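Long-range contact in isomerase/lactonizing enzyme (Agrobacterium tumefaciens, PDB 1RVK), which is of unknown function but, as a magnesium-binding member of the enolase superfamily, probably abstracts a proton alpha to a carboxylate of a substrate not yet identified: residues R202-A216 with F228-S242. Sequence-based numbering, arbitrary orientation.
With MG (magnesium ion), chain B.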
loop_
_atom_site.group_PDB
_atom_site.type_symbol
_atom_site.label_atom_id
_atom_site.label_comp_id
_atom_site.label_asym_id
_atom_site.label_seq_id
_atom_site.Cartn_x
_atom_site.Cartn_y
_atom_site.Cartn_z
ATOM N N ARG A 202 19.236 -4.261 -3.758
ATOM C CA ARG A 202 18.833 -2.999 -3.147
ATOM C C ARG A 202 18.093 -3.266 -1.838
ATOM O O ARG A 202 17.210 -4.124 -1.774
ATOM C CB ARG A 202 17.971 -2.189 -4.124
ATOM C CG ARG A 202 18.789 -1.581 -5.267
ATOM C CD ARG A 202 17.912 -0.941 -6.337
ATOM N NE ARG A 202 18.709 -0.347 -7.408
ATOM C CZ ARG A 202 19.300 0.843 -7.330
ATOM N NH1 ARG A 202 19.184 1.573 -6.228
ATOM N NH2 ARG A 202 20.008 1.303 -8.353
ATOM N N LEU A 203 18.467 -2.529 -0.795
ATOM C CA LEU A 203 17.878 -2.716 0.529
ATOM C C LEU A 203 17.290 -1.453 1.127
ATOM O O LEU A 203 17.838 -0.361 0.972
ATOM C CB LEU A 203 18.930 -3.268 1.495
ATOM C CG LEU A 203 19.541 -4.622 1.133
ATOM C CD1 LEU A 203 20.597 -5.016 2.168
ATOM C CD2 LEU A 203 18.439 -5.660 1.081
HETATM N N MSE A 204 16.175 -1.617 1.832
HETATM C CA MSE A 204 15.517 -0.497 2.475
HETATM C C MSE A 204 14.962 -0.900 3.829
HETATM O O MSE A 204 14.788 -2.089 4.112
HETATM C CB MSE A 204 14.424 0.051 1.565
HETATM C CG MSE A 204 15.015 0.600 0.273
HETATM SE SE MSE A 204 14.912 -0.674 -1.155
HETATM C CE MSE A 204 13.085 -0.214 -1.344
ATOM N N ILE A 205 14.702 0.092 4.672
ATOM C CA ILE A 205 14.197 -0.172 6.012
ATOM C C ILE A 205 13.059 0.756 6.395
ATOM O O ILE A 205 13.131 1.967 6.189
ATOM C CB ILE A 205 15.337 -0.041 7.068
ATOM C CG1 ILE A 205 14.770 -0.139 8.487
ATOM C CG2 ILE A 205 16.072 1.277 6.888
ATOM C CD1 ILE A 205 14.326 -1.517 8.881
ATOM N N ASP A 206 12.008 0.157 6.943
ATOM C CA ASP A 206 10.826 0.869 7.409
ATOM C C ASP A 206 10.726 0.433 8.869
ATOM O O ASP A 206 10.074 -0.558 9.193
ATOM C CB ASP A 206 9.607 0.411 6.608
ATOM C CG ASP A 206 8.356 1.207 6.920
ATOM O OD1 ASP A 206 7.330 0.917 6.291
ATOM O OD2 ASP A 206 8.381 2.106 7.782
ATOM N N ALA A 207 11.404 1.170 9.741
ATOM C CA ALA A 207 11.440 0.841 11.161
ATOM C C ALA A 207 10.303 1.448 11.967
ATOM O O ALA A 207 9.413 2.087 11.416
ATOM C CB ALA A 207 12.779 1.274 11.747
ATOM N N PHE A 208 10.338 1.217 13.276
ATOM C CA PHE A 208 9.347 1.752 14.214
ATOM C C PHE A 208 8.988 3.182 13.783
ATOM O O PHE A 208 9.851 4.051 13.704
ATOM C CB PHE A 208 9.958 1.720 15.618
ATOM C CG PHE A 208 9.097 2.320 16.681
ATOM C CD1 PHE A 208 9.482 3.500 17.311
ATOM C CD2 PHE A 208 7.925 1.690 17.089
ATOM C CE1 PHE A 208 8.712 4.042 18.339
ATOM C CE2 PHE A 208 7.148 2.226 18.115
ATOM C CZ PHE A 208 7.543 3.402 18.740
ATOM N N HIS A 209 7.705 3.417 13.513
ATOM C CA HIS A 209 7.223 4.707 13.013
ATOM C C HIS A 209 7.182 5.905 13.957
ATOM O O HIS A 209 6.704 6.971 13.561
ATOM C CB HIS A 209 5.815 4.541 12.434
ATOM C CG HIS A 209 5.628 3.297 11.625
ATOM N ND1 HIS A 209 6.328 3.045 10.466
ATOM C CD2 HIS A 209 4.785 2.249 11.791
ATOM C CE1 HIS A 209 5.925 1.897 9.951
ATOM N NE2 HIS A 209 4.989 1.394 10.736
ATOM N N TRP A 210 7.671 5.757 15.184
ATOM C CA TRP A 210 7.611 6.864 16.133
ATOM C C TRP A 210 8.889 7.099 16.939
ATOM O O TRP A 210 8.825 7.550 18.087
ATOM C CB TRP A 210 6.448 6.640 17.107
ATOM C CG TRP A 210 5.114 6.390 16.457
ATOM C CD1 TRP A 210 4.155 7.318 16.164
ATOM C CD2 TRP A 210 4.579 5.121 16.060
ATOM N NE1 TRP A 210 3.050 6.702 15.616
ATOM C CE2 TRP A 210 3.285 5.354 15.541
ATOM C CE3 TRP A 210 5.068 3.808 16.093
ATOM C CZ2 TRP A 210 2.472 4.322 15.060
ATOM C CZ3 TRP A 210 4.260 2.780 15.613
ATOM C CH2 TRP A 210 2.976 3.046 15.104
ATOM N N TYR A 211 10.045 6.796 16.355
ATOM C CA TYR A 211 11.314 7.020 17.054
ATOM C C TYR A 211 11.529 8.511 17.276
ATOM O O TYR A 211 11.084 9.337 16.482
ATOM C CB TYR A 211 12.498 6.510 16.227
ATOM C CG TYR A 211 12.868 5.057 16.426
ATOM C CD1 TYR A 211 13.015 4.209 15.329
ATOM C CD2 TYR A 211 13.126 4.543 17.699
ATOM C CE1 TYR A 211 13.411 2.883 15.490
ATOM C CE2 TYR A 211 13.523 3.216 17.873
ATOM C CZ TYR A 211 13.664 2.394 16.760
ATOM O OH TYR A 211 14.067 1.092 16.908
ATOM N N SER A 212 12.224 8.846 18.358
ATOM C CA SER A 212 12.551 10.235 18.657
ATOM C C SER A 212 13.571 10.683 17.607
ATOM O O SER A 212 14.109 9.859 16.873
ATOM C CB SER A 212 13.190 10.329 20.036
ATOM O OG SER A 212 14.394 9.577 20.065
ATOM N N ARG A 213 13.842 11.983 17.535
ATOM C CA ARG A 213 14.822 12.476 16.577
ATOM C C ARG A 213 16.183 11.833 16.846
ATOM O O ARG A 213 16.851 11.383 15.920
ATOM C CB ARG A 213 14.966 14.000 16.661
ATOM C CG ARG A 213 13.791 14.797 16.102
ATOM C CD ARG A 213 14.157 16.269 16.006
ATOM N NE ARG A 213 13.045 17.112 15.569
ATOM C CZ ARG A 213 13.179 18.388 15.225
ATOM N NH1 ARG A 213 14.374 18.959 15.265
ATOM N NH2 ARG A 213 12.119 19.097 14.852
ATOM N N THR A 214 16.587 11.780 18.114
ATOM C CA THR A 214 17.884 11.202 18.463
ATOM C C THR A 214 18.013 9.731 18.067
ATOM O O THR A 214 19.065 9.314 17.580
ATOM C CB THR A 214 18.196 11.351 19.978
ATOM O OG1 THR A 214 17.112 10.832 20.757
ATOM C CG2 THR A 214 18.422 12.817 20.329
ATOM N N ASP A 215 16.956 8.947 18.260
ATOM C CA ASP A 215 17.005 7.532 17.886
ATOM C C ASP A 215 17.013 7.355 16.366
ATOM O O ASP A 215 17.726 6.504 15.837
ATOM C CB ASP A 215 15.824 6.754 18.491
ATOM C CG ASP A 215 16.061 6.359 19.948
ATOM O OD1 ASP A 215 17.233 6.323 20.384
ATOM O OD2 ASP A 215 15.071 6.066 20.654
ATOM N N ALA A 216 16.222 8.156 15.661
ATOM C CA ALA A 216 16.176 8.066 14.207
ATOM C C ALA A 216 17.526 8.441 13.597
ATOM O O ALA A 216 17.933 7.870 12.586
ATOM C CB ALA A 216 15.078 8.976 13.654
ATOM N N PHE A 228 22.161 1.266 2.310
ATOM C CA PHE A 228 20.727 1.125 2.071
ATOM C C PHE A 228 20.210 2.238 1.161
ATOM O O PHE A 228 20.712 3.363 1.199
ATOM C CB PHE A 228 19.951 1.142 3.396
ATOM C CG PHE A 228 19.774 -0.216 4.021
ATOM C CD1 PHE A 228 18.518 -0.630 4.460
ATOM C CD2 PHE A 228 20.851 -1.086 4.160
ATOM C CE1 PHE A 228 18.334 -1.896 5.031
ATOM C CE2 PHE A 228 20.680 -2.355 4.729
ATOM C CZ PHE A 228 19.418 -2.761 5.164
ATOM N N ASP A 229 19.203 1.910 0.353
ATOM C CA ASP A 229 18.601 2.844 -0.596
ATOM C C ASP A 229 17.759 3.930 0.057
ATOM O O ASP A 229 17.721 5.060 -0.425
ATOM C CB ASP A 229 17.734 2.086 -1.603
ATOM C CG ASP A 229 18.535 1.527 -2.758
ATOM O OD1 ASP A 229 19.760 1.336 -2.607
ATOM O OD2 ASP A 229 17.927 1.270 -3.821
ATOM N N TRP A 230 17.058 3.589 1.129
ATOM C CA TRP A 230 16.255 4.590 1.812
ATOM C C TRP A 230 15.822 4.167 3.204
ATOM O O TRP A 230 15.843 2.985 3.549
ATOM C CB TRP A 230 15.021 4.987 0.966
ATOM C CG TRP A 230 13.810 4.049 0.974
ATOM C CD1 TRP A 230 13.156 3.546 2.070
ATOM C CD2 TRP A 230 13.053 3.616 -0.168
ATOM N NE1 TRP A 230 12.044 2.836 1.680
ATOM C CE2 TRP A 230 11.956 2.863 0.312
ATOM C CE3 TRP A 230 13.193 3.797 -1.553
ATOM C CZ2 TRP A 230 11.005 2.291 -0.543
ATOM C CZ3 TRP A 230 12.245 3.226 -2.405
ATOM C CH2 TRP A 230 11.167 2.483 -1.893
ATOM N N ILE A 231 15.467 5.161 4.006
ATOM C CA ILE A 231 14.984 4.936 5.356
ATOM C C ILE A 231 13.555 5.456 5.268
ATOM O O ILE A 231 13.313 6.551 4.759
ATOM C CB ILE A 231 15.827 5.716 6.405
ATOM C CG1 ILE A 231 15.281 5.446 7.810
ATOM C CG2 ILE A 231 15.850 7.199 6.077
ATOM C CD1 ILE A 231 16.110 6.067 8.920
ATOM N N GLU A 232 12.610 4.651 5.735
ATOM C CA GLU A 232 11.197 4.993 5.641
ATOM C C GLU A 232 10.473 5.196 6.971
ATOM O O GLU A 232 10.530 4.349 7.856
ATOM C CB GLU A 232 10.503 3.889 4.840
ATOM C CG GLU A 232 9.026 4.099 4.539
ATOM C CD GLU A 232 8.482 2.971 3.690
ATOM O OE1 GLU A 232 9.239 2.427 2.860
ATOM O OE2 GLU A 232 7.301 2.628 3.840
ATOM N N GLU A 233 9.791 6.334 7.082
ATOM C CA GLU A 233 8.993 6.694 8.257
ATOM C C GLU A 233 9.580 6.266 9.603
ATOM O O GLU A 233 8.981 5.480 10.330
ATOM C CB GLU A 233 7.577 6.113 8.092
ATOM C CG GLU A 233 6.545 6.629 9.089
ATOM C CD GLU A 233 5.114 6.225 8.738
ATOM O OE1 GLU A 233 4.189 6.669 9.451
ATOM O OE2 GLU A 233 4.907 5.469 7.760
ATOM N N PRO A 234 10.760 6.793 9.962
ATOM C CA PRO A 234 11.329 6.391 11.252
ATOM C C PRO A 234 10.831 7.254 12.411
ATOM O O PRO A 234 11.123 6.968 13.571
ATOM C CB PRO A 234 12.825 6.545 11.021
ATOM C CG PRO A 234 12.877 7.776 10.166
ATOM C CD PRO A 234 11.741 7.555 9.167
HETATM N N MSE A 235 10.087 8.311 12.096
HETATM C CA MSE A 235 9.567 9.216 13.124
HETATM C C MSE A 235 8.095 9.528 12.866
HETATM O O MSE A 235 7.581 9.256 11.787
HETATM C CB MSE A 235 10.367 10.525 13.130
HETATM C CG MSE A 235 11.880 10.352 13.267
HETATM SE SE MSE A 235 12.824 12.052 13.091
HETATM C CE MSE A 235 12.312 12.455 11.267
ATOM N N ASP A 236 7.421 10.100 13.860
ATOM C CA ASP A 236 6.011 10.447 13.715
ATOM C C ASP A 236 5.860 11.439 12.564
ATOM O O ASP A 236 6.320 12.582 12.650
ATOM C CB ASP A 236 5.486 11.048 15.027
ATOM C CG ASP A 236 3.972 11.167 15.053
ATOM O OD1 ASP A 236 3.377 10.985 16.140
ATOM O OD2 ASP A 236 3.378 11.447 13.993
ATOM N N GLU A 237 5.213 11.003 11.486
ATOM C CA GLU A 237 5.036 11.853 10.311
ATOM C C GLU A 237 4.201 13.108 10.516
ATOM O O GLU A 237 4.093 13.937 9.615
ATOM C CB GLU A 237 4.467 11.033 9.155
ATOM C CG GLU A 237 5.496 10.113 8.530
ATOM C CD GLU A 237 4.967 9.384 7.317
ATOM O OE1 GLU A 237 5.774 8.727 6.623
ATOM O OE2 GLU A 237 3.750 9.469 7.059
ATOM N N GLN A 238 3.608 13.253 11.694
ATOM C CA GLN A 238 2.824 14.444 11.973
ATOM C C GLN A 238 3.783 15.612 12.210
ATOM O O GLN A 238 3.378 16.776 12.200
ATOM C CB GLN A 238 1.920 14.203 13.185
ATOM C CG GLN A 238 0.791 13.222 12.879
ATOM C CD GLN A 238 0.038 12.762 14.114
ATOM O OE1 GLN A 238 0.599 12.090 14.988
ATOM N NE2 GLN A 238 -1.242 13.113 14.192
ATOM N N SER A 239 5.062 15.293 12.398
ATOM C CA SER A 239 6.084 16.315 12.618
ATOM C C SER A 239 6.923 16.555 11.370
ATOM O O SER A 239 7.994 15.969 11.203
ATOM C CB SER A 239 7.008 15.926 13.781
ATOM O OG SER A 239 8.009 16.917 13.988
ATOM N N LEU A 240 6.425 17.426 10.500
ATOM C CA LEU A 240 7.109 17.783 9.266
ATOM C C LEU A 240 8.514 18.295 9.575
ATOM O O LEU A 240 9.479 17.947 8.891
ATOM C CB LEU A 240 6.318 18.875 8.541
ATOM C CG LEU A 240 6.883 19.421 7.230
ATOM C CD1 LEU A 240 6.766 18.357 6.154
ATOM C CD2 LEU A 240 6.115 20.672 6.822
ATOM N N SER A 241 8.621 19.125 10.610
ATOM C CA SER A 241 9.903 19.701 11.001
ATOM C C SER A 241 10.954 18.666 11.368
ATOM O O SER A 241 12.137 18.866 11.107
ATOM C CB SER A 241 9.718 20.683 12.165
ATOM O OG SER A 241 9.225 21.927 11.696
ATOM N N SER A 242 10.530 17.569 11.986
ATOM C CA SER A 242 11.467 16.522 12.363
ATOM C C SER A 242 12.071 15.886 11.116
ATOM O O SER A 242 13.238 15.496 11.115
ATOM C CB SER A 242 10.765 15.458 13.204
ATOM O OG SER A 242 10.427 15.972 14.481
HETATM MG MG MG B . 5.816 1.957 5.270
HETATM O O HOH W 1 20.728 -0.731 -1.379
HETATM O O HOH W 2 12.850 3.545 9.023
HETATM O O HOH W 3 6.173 3.572 6.770
HETATM O O HOH W 4 4.611 8.091 11.713
HETATM O O HOH W 5 8.864 11.029 16.293
HETATM O O HOH W 6 4.051 1.151 6.485
HETATM O O HOH W 7 5.644 0.014 4.065
#
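D206 and E232 lie on neighbouring parallel strands of the enolase-superfamily barrel and share a magnesium ion, so this contact, between the two strands of one beta-alpha-beta unit, supplies two of the three protein carboxylates on the magnesium. Strands 202-206 and 230-232 run 19° from parallel, joined by the bond from E232 N to I205 O (2.8 Å) and a weak one from I205 N to W230 O. D206 OD1 binds the magnesium at 2.1 Å and E232 OE2 at 2.2 Å; E258 supplies the third carboxylate. With CG anti to the backbone N (chi1 -176°), E232 reaches the ion through an extended chain, while its OE1 accepts a hydrogen bond from W230 NE1 on the anti lone pair and pairs with K169. A metal-bound water donates to both D206 OD2 and E233 OE2, tying a second-shell carboxylate, whose OE1 is hydrogen-bonded to S259, to the site.

On the face of the sheet that carries D206 and E232, the bent side chain of M204, a selenomethionine, lays its methyl over the six-membered ring of W230, CE standing 3.4 Å from the ring centroid. Beside helix 183-197, which both side chains touch, L203 CB sits over the centre of the F228 ring, a CH-pi contact. R202 NH1 forms a salt bridge to D229 OD2 at 2.7 Å; the oxygen lies in the guanidinium plane, while NH1 comes from the syn side, 29° out of the carboxylate plane. In the loops and helices that follow, Y211 N donates to P234 O, A216 CB packs on CG of selenomethionine M235 (3.5 Å), and R213 NE donates to S242 OG.

The metal-bound oxygens D206 OD1 and E232 OE2 lie 3.0 Å apart, a closeness that the magnesium charge probably offsets, with K169 on the other oxygen of E232 perhaps adding to it; such a cluster is consistent with stabilising an enolate intermediate, as in relatives.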